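Local coordinates for dihydropyrimidinase (Dictyostelium discoideum, PDB 2FTW), which catalyses the zinc-dependent, reversible hydrolytic ring opening of 5,6-dihydrouracil and 5,6-dihydrothymine, the second step of reductive pyrimidine degradation, at residues Phe69-Phe73 / Trp116-Ala120; Ile98-Ile102 / Tyr113-Lys117; Ser142-Glu146 / Arg180-Leu184. All coordinates share one frame. Where two conformers were deposited one is given. Residue numbers count along the deposited sequence, not the author numbering.

Interaction 1: Phe69-Phe73 / Trp116-Ala120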
ATOM      1  N   PHE A  69     -22.609  -4.120  30.539  1.00 23.61           N
ATOM      2  CA  PHE A  69     -23.739  -4.700  31.256  1.00 24.05           C
ATOM      3  C   PHE A  69     -24.409  -3.639  32.114  1.00 24.66           C
ATOM      4  O   PHE A  69     -23.724  -2.895  32.831  1.00 23.81           O
ATOM      5  CB  PHE A  69     -23.277  -5.854  32.141  1.00 24.12           C
ATOM      6  CG  PHE A  69     -22.686  -7.000  31.374  1.00 23.86           C
ATOM      7  CD1 PHE A  69     -23.334  -7.516  30.251  1.00 24.14           C
ATOM      8  CD2 PHE A  69     -21.484  -7.563  31.768  1.00 24.17           C
ATOM      9  CE1 PHE A  69     -22.788  -8.583  29.534  1.00 24.02           C
ATOM     10  CE2 PHE A  69     -20.937  -8.624  31.059  1.00 24.70           C
ATOM     11  CZ  PHE A  69     -21.591  -9.133  29.942  1.00 24.02           C
ATOM     12  N   GLN A  70     -25.740  -3.539  32.024  1.00 25.36           N
ATOM     13  CA  GLN A  70     -26.474  -2.747  33.004  1.00 26.29           C
ATOM     14  C   GLN A  70     -26.179  -1.248  32.863  1.00 26.95           C
ATOM     15  O   GLN A  70     -26.272  -0.498  33.843  1.00 27.09           O
ATOM     16  CB  GLN A  70     -26.004  -3.225  34.381  1.00 26.56           C
ATOM     17  CG  GLN A  70     -27.009  -3.292  35.442  1.00 26.85           C
ATOM     18  CD  GLN A  70     -26.422  -3.907  36.687  1.00 25.53           C
ATOM     19  OE1 GLN A  70     -25.883  -5.025  36.655  1.00 21.71           O
ATOM     20  NE2 GLN A  70     -26.524  -3.188  37.796  1.00 24.70           N
ATOM     21  N   LEU A  71     -25.805  -0.829  31.650  1.00 27.98           N
ATOM     22  CA  LEU A  71     -25.377   0.537  31.365  1.00 28.73           C
ATOM     23  C   LEU A  71     -26.542   1.500  31.493  1.00 29.53           C
ATOM     24  O   LEU A  71     -27.550   1.329  30.810  1.00 29.62           O
ATOM     25  CB  LEU A  71     -24.815   0.628  29.939  1.00 28.59           C
ATOM     26  CG  LEU A  71     -24.371   2.012  29.426  1.00 28.70           C
ATOM     27  CD1 LEU A  71     -23.198   2.523  30.215  1.00 30.22           C
ATOM     28  CD2 LEU A  71     -24.005   1.960  27.967  1.00 29.33           C
ATOM     29  N   PRO A  72     -26.415   2.521  32.363  1.00 30.58           N
ATOM     30  CA  PRO A  72     -27.466   3.528  32.389  1.00 31.29           C
ATOM     31  C   PRO A  72     -27.480   4.329  31.097  1.00 32.30           C
ATOM     32  O   PRO A  72     -26.430   4.769  30.632  1.00 32.57           O
ATOM     33  CB  PRO A  72     -27.072   4.423  33.571  1.00 31.44           C
ATOM     34  CG  PRO A  72     -26.057   3.645  34.344  1.00 30.71           C
ATOM     35  CD  PRO A  72     -25.362   2.804  33.355  1.00 30.53           C
ATOM     36  N   PHE A  73     -28.658   4.505  30.511  1.00 33.49           N
ATOM     37  CA  PHE A  73     -28.788   5.324  29.321  1.00 34.01           C
ATOM     38  C   PHE A  73     -30.136   6.037  29.255  1.00 34.66           C
ATOM     39  O   PHE A  73     -31.176   5.398  29.115  1.00 34.88           O
ATOM     40  CB  PHE A  73     -28.602   4.469  28.074  1.00 34.40           C
ATOM     41  CG  PHE A  73     -28.874   5.210  26.805  1.00 34.53           C
ATOM     42  CD1 PHE A  73     -27.899   6.027  26.243  1.00 35.62           C
ATOM     43  CD2 PHE A  73     -30.110   5.110  26.176  1.00 35.39           C
ATOM     44  CE1 PHE A  73     -28.155   6.718  25.070  1.00 35.38           C
ATOM     45  CE2 PHE A  73     -30.365   5.798  25.005  1.00 34.84           C
ATOM     46  CZ  PHE A  73     -29.392   6.603  24.456  1.00 34.97           C
ATOM     47  N   TRP A 116     -20.027   1.104  40.014  1.00 23.91           N
ATOM     48  CA  TRP A 116     -19.871  -0.023  39.098  1.00 23.57           C
ATOM     49  C   TRP A 116     -19.478  -1.307  39.818  1.00 23.78           C
ATOM     50  O   TRP A 116     -20.125  -2.337  39.632  1.00 22.98           O
ATOM     51  CB  TRP A 116     -18.888   0.308  37.964  1.00 23.06           C
ATOM     52  CG  TRP A 116     -19.569   0.422  36.622  1.00 21.35           C
ATOM     53  CD1 TRP A 116     -19.653  -0.546  35.678  1.00 21.06           C
ATOM     54  CD2 TRP A 116     -20.285   1.548  36.110  1.00 21.48           C
ATOM     55  NE1 TRP A 116     -20.369  -0.101  34.594  1.00 21.05           N
ATOM     56  CE2 TRP A 116     -20.768   1.189  34.832  1.00 21.05           C
ATOM     57  CE3 TRP A 116     -20.561   2.836  36.601  1.00 21.96           C
ATOM     58  CZ2 TRP A 116     -21.504   2.066  34.036  1.00 21.76           C
ATOM     59  CZ3 TRP A 116     -21.287   3.705  35.813  1.00 20.71           C
ATOM     60  CH2 TRP A 116     -21.764   3.314  34.547  1.00 21.71           C
ATOM     61  N   LYS A 117     -18.456  -1.218  40.668  1.00 24.19           N
ATOM     62  CA  LYS A 117     -17.954  -2.373  41.410  1.00 24.78           C
ATOM     63  C   LYS A 117     -18.994  -2.968  42.355  1.00 25.21           C
ATOM     64  O   LYS A 117     -18.982  -4.162  42.613  1.00 25.60           O
ATOM     65  CB  LYS A 117     -16.694  -1.995  42.197  1.00 24.57           C
ATOM     66  CG  LYS A 117     -15.901  -3.188  42.678  1.00 24.39           C
ATOM     67  CD  LYS A 117     -14.620  -2.793  43.383  1.00 24.39           C
ATOM     68  CE  LYS A 117     -13.831  -4.015  43.828  1.00 24.65           C
ATOM     69  NZ  LYS A 117     -14.655  -4.949  44.669  1.00 22.96           N
ATOM     70  N   LYS A 118     -19.875  -2.130  42.886  1.00 26.12           N
ATOM     71  CA  LYS A 118     -20.951  -2.588  43.763  1.00 26.30           C
ATOM     72  C   LYS A 118     -21.993  -3.391  42.981  1.00 26.90           C
ATOM     73  O   LYS A 118     -22.420  -4.454  43.433  1.00 27.71           O
ATOM     74  CB  LYS A 118     -21.606  -1.387  44.448  1.00 26.66           C
ATOM     75  CG  LYS A 118     -22.597  -1.737  45.552  1.00 26.55           C
ATOM     76  N   TRP A 119     -22.398  -2.880  41.814  1.00 26.97           N
ATOM     77  CA  TRP A 119     -23.321  -3.599  40.925  1.00 26.81           C
ATOM     78  C   TRP A 119     -22.807  -4.982  40.524  1.00 27.02           C
ATOM     79  O   TRP A 119     -23.572  -5.945  40.496  1.00 26.77           O
ATOM     80  CB  TRP A 119     -23.572  -2.804  39.643  1.00 26.92           C
ATOM     81  CG  TRP A 119     -24.408  -1.592  39.800  1.00 26.35           C
ATOM     82  CD1 TRP A 119     -25.392  -1.384  40.719  1.00 26.63           C
ATOM     83  CD2 TRP A 119     -24.375  -0.432  38.978  1.00 26.80           C
ATOM     84  NE1 TRP A 119     -25.957  -0.155  40.540  1.00 25.61           N
ATOM     85  CE2 TRP A 119     -25.357   0.454  39.469  1.00 26.87           C
ATOM     86  CE3 TRP A 119     -23.613  -0.051  37.868  1.00 26.84           C
ATOM     87  CZ2 TRP A 119     -25.588   1.703  38.898  1.00 26.75           C
ATOM     88  CZ3 TRP A 119     -23.850   1.195  37.297  1.00 26.46           C
ATOM     89  CH2 TRP A 119     -24.825   2.057  37.818  1.00 26.50           C
ATOM     90  N   ALA A 120     -21.512  -5.061  40.227  1.00 26.96           N
ATOM     91  CA  ALA A 120     -20.874  -6.283  39.757  1.00 27.09           C
ATOM     92  C   ALA A 120     -20.625  -7.290  40.877  1.00 27.39           C
ATOM     93  O   ALA A 120     -20.979  -8.460  40.753  1.00 26.82           O
ATOM     94  CB  ALA A 120     -19.556  -5.939  39.080  1.00 27.02           C
TER
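The segment Phe-69 to Phe-73 is an irregular loop that straightens into the short strand 72-73, and it runs past one side of helix 109-121, represented here by the helical turn Trp-116 to Ala-120, with its backbone hydrogen bond from Ala-120 N to Trp-116 O. The backbones stay well apart: the closest CA pair, Gln-70 and Trp-119, is separated by 8.6 Å, so side chains have to fill the gap. In this (beta/alpha)8-barrel of the amidohydrolase superfamily, the loop directly follows the zinc ligands His-66 and His-68, and the contact lays it against a helix of the barrel's outer layer. The CA-to-CB bond of Gln-70 points at the helix, and the amide nitrogen NE2 lies over one face of the Trp-119 indole, 3.3 Å from Trp-119 CG. The other end of that amide is already used, since Gln-70 OE1 accepts a hydrogen bond from Phe-82 N. Two residues on, at the start of strand 72-73, Pro-72 reaches both tryptophans, its CD 3.8 Å from Trp-116 CH2 and its CG 4.0 Å from Trp-119 CH2. Leu-71 starts out with its CA-to-CB bond pointing away from the helix, yet the tp rotamer brings CD1 to the edge of the Trp-116 ring, where Leu-71 CD1 lies 4.2 Å from Trp-116 CZ2.

Interaction 2: Ile98-Ile102 / Tyr113-Lys117; sequences IDFVI and YDQWK
The contact is built round Trp-116, which has the most surface buried, Val-101, which has the next most, and Ile-102. Residues 98-101 are extended strand and 113-117 regular helix, their axes 8.8 Å apart at closest and their directions 143° apart; Val-101 and Tyr-113 give the nearest CA pair, 5.9 Å. Trp-116 has chi1 -111°, between wells, and chi2 -97°, so that the indole lies against the strand's end. Val-101 CA then stands 3.9 Å above the centroid of its five-membered ring, 12° off the normal, a CH-pi contact. This is the first strand-helix packing of the beta-alpha-beta unit 94-101, 109-121, 127-132 in the (beta/alpha)8-barrel. Val-101, chi1 t, puts CG2 3.7 Å from Trp-116 CB and CG1 3.5 Å from Tyr-113 N. Over the indole face, Ile-102 N approaches Trp-116 CH2 to 3.6 Å. At the ring edge Trp-116 NE1 donates to Asp-99 OD2 (3.2 Å, 136°), while Asp-99 OD1 is hydrogen-bonded to Thr-67 OG1 and Phe-69 N.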
ATOM      1  N   ILE A  98     -14.333  -7.560  30.829  1.00 21.87           N
ATOM      2  CA  ILE A  98     -13.907  -6.247  31.292  1.00 22.41           C
ATOM      3  C   ILE A  98     -14.950  -5.239  30.845  1.00 22.76           C
ATOM      4  O   ILE A  98     -15.240  -5.116  29.665  1.00 22.98           O
ATOM      5  CB  ILE A  98     -12.493  -5.874  30.839  1.00 22.31           C
ATOM      6  CG1 ILE A  98     -11.543  -7.068  31.024  1.00 22.71           C
ATOM      7  CG2 ILE A  98     -11.986  -4.674  31.650  1.00 21.93           C
ATOM      8  CD1 ILE A  98     -10.106  -6.820  30.583  1.00 22.36           C
ATOM      9  N   ASP A  99     -15.545  -4.571  31.832  1.00 23.50           N
ATOM     10  CA  ASP A  99     -16.646  -3.644  31.638  1.00 23.86           C
ATOM     11  C   ASP A  99     -16.117  -2.231  31.819  1.00 24.08           C
ATOM     12  O   ASP A  99     -15.039  -2.037  32.399  1.00 23.70           O
ATOM     13  CB  ASP A  99     -17.739  -3.925  32.669  1.00 24.14           C
ATOM     14  CG  ASP A  99     -19.120  -3.512  32.196  1.00 26.40           C
ATOM     15  OD1 ASP A  99     -19.798  -4.301  31.480  1.00 25.01           O
ATOM     16  OD2 ASP A  99     -19.544  -2.400  32.578  1.00 29.59           O
ATOM     17  N   PHE A 100     -16.875  -1.261  31.304  1.00 23.91           N
ATOM     18  CA  PHE A 100     -16.511   0.146  31.340  1.00 24.20           C
ATOM     19  C   PHE A 100     -17.299   0.920  32.406  1.00 24.52           C
ATOM     20  O   PHE A 100     -18.535   0.917  32.413  1.00 24.58           O
ATOM     21  CB  PHE A 100     -16.762   0.808  29.974  1.00 24.45           C
ATOM     22  CG  PHE A 100     -15.723   0.493  28.930  1.00 24.65           C
ATOM     23  CD1 PHE A 100     -15.858  -0.624  28.102  1.00 25.09           C
ATOM     24  CD2 PHE A 100     -14.624   1.319  28.754  1.00 25.56           C
ATOM     25  CE1 PHE A 100     -14.904  -0.916  27.117  1.00 24.15           C
ATOM     26  CE2 PHE A 100     -13.653   1.031  27.764  1.00 25.39           C
ATOM     27  CZ  PHE A 100     -13.796  -0.085  26.949  1.00 24.72           C
ATOM     28  N   VAL A 101     -16.571   1.579  33.297  1.00 24.11           N
ATOM     29  CA  VAL A 101     -17.145   2.580  34.185  1.00 23.93           C
ATOM     30  C   VAL A 101     -17.326   3.849  33.369  1.00 24.31           C
ATOM     31  O   VAL A 101     -16.372   4.326  32.723  1.00 24.64           O
ATOM     32  CB  VAL A 101     -16.214   2.891  35.391  1.00 23.54           C
ATOM     33  CG1 VAL A 101     -16.849   3.935  36.319  1.00 23.28           C
ATOM     34  CG2 VAL A 101     -15.879   1.632  36.165  1.00 22.70           C
ATOM     35  N   ILE A 102     -18.536   4.409  33.408  1.00 24.53           N
ATOM     36  CA  ILE A 102     -18.858   5.595  32.610  1.00 24.45           C
ATOM     37  C   ILE A 102     -19.431   6.699  33.485  1.00 24.45           C
ATOM     38  O   ILE A 102     -20.650   6.738  33.719  1.00 24.24           O
ATOM     39  CB  ILE A 102     -19.826   5.275  31.460  1.00 24.59           C
ATOM     40  CG1 ILE A 102     -19.211   4.174  30.582  1.00 25.70           C
ATOM     41  CG2 ILE A 102     -20.119   6.543  30.631  1.00 24.63           C
ATOM     42  CD1 ILE A 102     -19.858   4.004  29.216  1.00 25.55           C
ATOM     43  N   TYR A 113     -16.691   4.650  39.702  1.00 24.66           N
ATOM     44  CA  TYR A 113     -16.051   3.357  39.928  1.00 24.75           C
ATOM     45  C   TYR A 113     -16.703   2.581  41.079  1.00 24.52           C
ATOM     46  O   TYR A 113     -16.921   1.375  40.957  1.00 23.99           O
ATOM     47  CB  TYR A 113     -14.561   3.541  40.230  1.00 25.31           C
ATOM     48  CG  TYR A 113     -13.825   2.259  40.558  1.00 25.00           C
ATOM     49  CD1 TYR A 113     -13.803   1.754  41.859  1.00 26.65           C
ATOM     50  CD2 TYR A 113     -13.147   1.549  39.568  1.00 26.07           C
ATOM     51  CE1 TYR A 113     -13.126   0.574  42.165  1.00 26.23           C
ATOM     52  CE2 TYR A 113     -12.458   0.373  39.866  1.00 25.70           C
ATOM     53  CZ  TYR A 113     -12.456  -0.110  41.165  1.00 25.61           C
ATOM     54  OH  TYR A 113     -11.776  -1.272  41.468  1.00 25.90           O
ATOM     55  N   ASP A 114     -16.986   3.266  42.193  1.00 24.48           N
ATOM     56  CA  ASP A 114     -17.587   2.619  43.361  1.00 24.89           C
ATOM     57  C   ASP A 114     -18.956   2.059  43.004  1.00 24.97           C
ATOM     58  O   ASP A 114     -19.321   0.974  43.439  1.00 25.34           O
ATOM     59  CB  ASP A 114     -17.738   3.597  44.539  1.00 25.12           C
ATOM     60  CG  ASP A 114     -16.440   3.807  45.304  1.00 25.78           C
ATOM     61  OD1 ASP A 114     -15.435   3.132  45.004  1.00 26.25           O
ATOM     62  OD2 ASP A 114     -16.425   4.655  46.220  1.00 26.99           O
ATOM     63  N   GLN A 115     -19.711   2.806  42.205  1.00 25.19           N
ATOM     64  CA  GLN A 115     -21.039   2.370  41.824  1.00 24.98           C
ATOM     65  C   GLN A 115     -20.920   1.088  41.003  1.00 24.64           C
ATOM     66  O   GLN A 115     -21.602   0.103  41.289  1.00 24.62           O
ATOM     67  CB  GLN A 115     -21.782   3.463  41.047  1.00 25.47           C
ATOM     68  CG  GLN A 115     -23.217   3.105  40.673  1.00 26.53           C
ATOM     69  CD  GLN A 115     -24.107   2.863  41.884  1.00 29.82           C
ATOM     70  OE1 GLN A 115     -24.850   3.765  42.333  1.00 30.69           O
ATOM     71  NE2 GLN A 115     -24.035   1.644  42.431  1.00 30.90           N
ATOM     72  N   TRP A 116     -20.027   1.104  40.014  1.00 23.91           N
ATOM     73  CA  TRP A 116     -19.871  -0.023  39.098  1.00 23.57           C
ATOM     74  C   TRP A 116     -19.478  -1.307  39.818  1.00 23.78           C
ATOM     75  O   TRP A 116     -20.125  -2.337  39.632  1.00 22.98           O
ATOM     76  CB  TRP A 116     -18.888   0.308  37.964  1.00 23.06           C
ATOM     77  CG  TRP A 116     -19.569   0.422  36.622  1.00 21.35           C
ATOM     78  CD1 TRP A 116     -19.653  -0.546  35.678  1.00 21.06           C
ATOM     79  CD2 TRP A 116     -20.285   1.548  36.110  1.00 21.48           C
ATOM     80  NE1 TRP A 116     -20.369  -0.101  34.594  1.00 21.05           N
ATOM     81  CE2 TRP A 116     -20.768   1.189  34.832  1.00 21.05           C
ATOM     82  CE3 TRP A 116     -20.561   2.836  36.601  1.00 21.96           C
ATOM     83  CZ2 TRP A 116     -21.504   2.066  34.036  1.00 21.76           C
ATOM     84  CZ3 TRP A 116     -21.287   3.705  35.813  1.00 20.71           C
ATOM     85  CH2 TRP A 116     -21.764   3.314  34.547  1.00 21.71           C
ATOM     86  N   LYS A 117     -18.456  -1.218  40.668  1.00 24.19           N
ATOM     87  CA  LYS A 117     -17.954  -2.373  41.410  1.00 24.78           C
ATOM     88  C   LYS A 117     -18.994  -2.968  42.355  1.00 25.21           C
ATOM     89  O   LYS A 117     -18.982  -4.162  42.613  1.00 25.60           O
ATOM     90  CB  LYS A 117     -16.694  -1.995  42.197  1.00 24.57           C
ATOM     91  CG  LYS A 117     -15.901  -3.188  42.678  1.00 24.39           C
ATOM     92  CD  LYS A 117     -14.620  -2.793  43.383  1.00 24.39           C
ATOM     93  CE  LYS A 117     -13.831  -4.015  43.828  1.00 24.65           C
ATOM     94  NZ  LYS A 117     -14.655  -4.949  44.669  1.00 22.96           N
TER

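Interaction 3: Ser142-Glu146 / Arg180-Leu184; sequences SREME and RCKEL
Arg-180 provides the polar core of this contact between two helices. Its NE and NH2 both donate to the backbone carbonyl of Ser-142, each at 3.0 Å from Ser-142 O, so that a single acceptor takes a forked pair of bonds at the edge of the guanidinium. NH2 also makes a salt bridge, with Arg-180 NH2 3.1 Å from Glu-146 OE1. On its own helix Arg-180 NH1 meets Glu-183 OE1, again at 3.1 Å, which completes a network in which one arginine is shared by two glutamates. The arginine gets there with chi1 t, chi2 p and chi3 t, and extended t, t side chains on Glu-146 and Glu-183 bring both carboxylates to the guanidinium.

Both segments are helical, with axes 10.5 Å apart at closest and running nearly parallel at a crossing angle of -25°. The register pairs Ser-142 with Arg-180 (CA-CA 7.0 Å) and Glu-146 with Leu-184 (6.6 Å), one helical turn further on.

Beside the charged groups lies an apolar layer. Met-145, in the m, t, p rotamer, points at the other helix: its CE lies 3.8 Å from Arg-180 CG and 4.0 Å from Cys-181 SG, and its CB is 3.7 Å from Leu-184 CD1. Leu-184, in m, t, also packs CD2 3.8 Å from Glu-146 CB.

The pair joins helices 139-151 and 171-184 of the (beta/alpha)8-barrel domain, away from the zinc site. Met-145 also touches Leu-109 of helix 109-121, and Glu-144 is hydrogen-bonded to Leu-109 N and Ser-108 OG, so helix 139-151 lies between helices 109-121 and 171-184.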
ATOM      1  N   SER A 142      -7.609  14.172  36.405  1.00 22.65           N
ATOM      2  CA  SER A 142      -6.204  13.776  36.308  1.00 22.94           C
ATOM      3  C   SER A 142      -5.705  13.166  37.621  1.00 22.69           C
ATOM      4  O   SER A 142      -5.036  12.145  37.616  1.00 21.87           O
ATOM      5  CB  SER A 142      -5.333  14.970  35.927  1.00 22.67           C
ATOM      6  OG  SER A 142      -3.964  14.632  35.916  1.00 22.44           O
ATOM      7  N   ARG A 143      -6.054  13.803  38.731  1.00 23.23           N
ATOM      8  CA  ARG A 143      -5.673  13.332  40.054  1.00 24.02           C
ATOM      9  C   ARG A 143      -6.345  12.015  40.470  1.00 23.85           C
ATOM     10  O   ARG A 143      -5.710  11.181  41.109  1.00 23.18           O
ATOM     11  CB  ARG A 143      -5.973  14.422  41.076  1.00 24.53           C
ATOM     12  CG  ARG A 143      -5.037  15.607  40.959  1.00 25.16           C
ATOM     13  CD  ARG A 143      -5.508  16.765  41.793  1.00 26.27           C
ATOM     14  NE  ARG A 143      -5.348  16.503  43.217  1.00 28.78           N
ATOM     15  CZ  ARG A 143      -4.203  16.652  43.885  1.00 29.70           C
ATOM     16  NH1 ARG A 143      -3.104  17.067  43.270  1.00 31.18           N
ATOM     17  NH2 ARG A 143      -4.157  16.387  45.182  1.00 30.22           N
ATOM     18  N   GLU A 144      -7.615  11.818  40.110  1.00 24.16           N
ATOM     19  CA  GLU A 144      -8.326  10.573  40.480  1.00 24.86           C
ATOM     20  C   GLU A 144      -7.846   9.355  39.678  1.00 24.48           C
ATOM     21  O   GLU A 144      -7.960   8.221  40.144  1.00 24.37           O
ATOM     22  CB  GLU A 144      -9.844  10.731  40.327  1.00 24.76           C
ATOM     23  CG  GLU A 144     -10.457  11.689  41.330  1.00 26.27           C
ATOM     24  CD  GLU A 144     -11.939  11.922  41.092  1.00 27.84           C
ATOM     25  OE1 GLU A 144     -12.386  12.010  39.906  1.00 31.24           O
ATOM     26  OE2 GLU A 144     -12.659  12.031  42.105  1.00 32.41           O
ATOM     27  N   MET A 145      -7.318   9.600  38.476  1.00 24.74           N
ATOM     28  CA  MET A 145      -6.706   8.546  37.651  1.00 24.92           C
ATOM     29  C   MET A 145      -5.559   7.856  38.386  1.00 25.08           C
ATOM     30  O   MET A 145      -5.399   6.636  38.306  1.00 24.67           O
ATOM     31  CB  MET A 145      -6.202   9.128  36.322  1.00 24.99           C
ATOM     32  CG  MET A 145      -7.311   9.479  35.355  1.00 24.29           C
ATOM     33  SD  MET A 145      -6.767  10.426  33.921  1.00 24.29           S
ATOM     34  CE  MET A 145      -5.852   9.268  32.908  1.00 23.01           C
ATOM     35  N   GLU A 146      -4.779   8.642  39.123  1.00 25.76           N
ATOM     36  CA  GLU A 146      -3.663   8.092  39.899  1.00 25.83           C
ATOM     37  C   GLU A 146      -4.148   7.152  41.011  1.00 25.74           C
ATOM     38  O   GLU A 146      -3.543   6.109  41.245  1.00 25.71           O
ATOM     39  CB  GLU A 146      -2.782   9.228  40.447  1.00 25.88           C
ATOM     40  CG  GLU A 146      -1.729   8.807  41.464  1.00 26.54           C
ATOM     41  CD  GLU A 146      -0.698   9.893  41.743  0.50 26.63           C
ATOM     42  OE1 GLU A 146      -0.574  10.843  40.938  0.50 28.35           O
ATOM     43  OE2 GLU A 146      -0.003   9.792  42.779  0.50 28.22           O
ATOM     44  N   ARG A 180      -0.908  11.631  30.661  1.00 21.84           N
ATOM     45  CA  ARG A 180      -1.247  11.201  32.015  1.00 21.80           C
ATOM     46  C   ARG A 180      -1.281   9.686  32.067  1.00 21.66           C
ATOM     47  O   ARG A 180      -0.751   9.064  32.993  1.00 22.48           O
ATOM     48  CB  ARG A 180      -2.590  11.807  32.436  1.00 22.13           C
ATOM     49  CG  ARG A 180      -2.991  11.556  33.882  1.00 22.27           C
ATOM     50  CD  ARG A 180      -1.892  11.965  34.865  1.00 23.08           C
ATOM     51  NE  ARG A 180      -2.391  11.880  36.234  1.00 23.06           N
ATOM     52  CZ  ARG A 180      -1.634  11.935  37.324  1.00 25.23           C
ATOM     53  NH1 ARG A 180      -0.316  12.070  37.228  1.00 25.29           N
ATOM     54  NH2 ARG A 180      -2.200  11.838  38.522  1.00 26.29           N
ATOM     55  N   CYS A 181      -1.874   9.086  31.049  1.00 21.69           N
ATOM     56  CA  CYS A 181      -1.818   7.635  30.897  1.00 21.30           C
ATOM     57  C   CYS A 181      -0.379   7.126  30.884  1.00 20.64           C
ATOM     58  O   CYS A 181      -0.049   6.142  31.574  1.00 19.14           O
ATOM     59  CB  CYS A 181      -2.538   7.200  29.627  1.00 21.45           C
ATOM     60  SG  CYS A 181      -4.341   7.129  29.822  1.00 23.08           S
ATOM     61  N   LYS A 182       0.464   7.785  30.089  1.00 20.21           N
ATOM     62  CA  LYS A 182       1.872   7.417  29.988  0.50 20.70           C
ATOM     63  C   LYS A 182       2.521   7.414  31.374  1.00 20.61           C
ATOM     64  O   LYS A 182       3.177   6.461  31.757  1.00 20.30           O
ATOM     65  CB  LYS A 182       2.608   8.383  29.044  0.50 20.60           C
ATOM     66  CG  LYS A 182       4.070   8.058  28.800  0.50 20.40           C
ATOM     67  CD  LYS A 182       4.650   8.936  27.698  0.50 20.89           C
ATOM     68  CE  LYS A 182       6.134   8.662  27.477  0.50 20.92           C
ATOM     69  NZ  LYS A 182       6.709   9.533  26.409  0.50 20.45           N
ATOM     70  N   GLU A 183       2.318   8.503  32.102  1.00 21.28           N
ATOM     71  CA  GLU A 183       2.897   8.735  33.423  1.00 21.26           C
ATOM     72  C   GLU A 183       2.463   7.665  34.440  1.00 20.89           C
ATOM     73  O   GLU A 183       3.250   7.235  35.297  1.00 20.34           O
ATOM     74  CB  GLU A 183       2.459  10.140  33.861  1.00 21.74           C
ATOM     75  CG  GLU A 183       2.966  10.638  35.198  1.00 23.31           C
ATOM     76  CD  GLU A 183       2.656  12.130  35.431  1.00 24.80           C
ATOM     77  OE1 GLU A 183       1.645  12.642  34.904  1.00 27.90           O
ATOM     78  OE2 GLU A 183       3.434  12.793  36.157  1.00 30.59           O
ATOM     79  N   LEU A 184       1.221   7.211  34.318  1.00 20.14           N
ATOM     80  CA  LEU A 184       0.667   6.242  35.259  1.00 20.01           C
ATOM     81  C   LEU A 184       0.826   4.797  34.808  1.00 19.61           C
ATOM     82  O   LEU A 184       0.470   3.875  35.546  1.00 19.75           O
ATOM     83  CB  LEU A 184      -0.817   6.545  35.520  1.00 19.97           C
ATOM     84  CG  LEU A 184      -1.154   7.920  36.097  1.00 19.99           C
ATOM     85  CD1 LEU A 184      -2.666   8.120  36.062  1.00 21.29           C
ATOM     86  CD2 LEU A 184      -0.616   8.089  37.499  1.00 20.50           C
TER

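How the interactions relate
Interactions 1 and 2 adjoin, their centres about 6 Å apart, and share Trp-116, which meets the 69-73 loop as well as the strand 98-101. Segments 69-73 and 98-102 also touch directly, through the probable hydrogen bond from Phe-69 N to Asp-99 OD1 (3.0 Å) and the packing of Leu-71 CD1 on Ile-102 CD1 (3.8 Å). Both approach the metal centre: the side chain of Phe-100 is about 5 Å from a zinc ion, that of Leu-71 about 7 Å. Interaction 3 touches neither, its centre about 17 Å from that of interaction 2 (nearest atoms about 8 Å) and about 23 Å from that of interaction 1, but its helix 139-151 adjoins their helix 109-121.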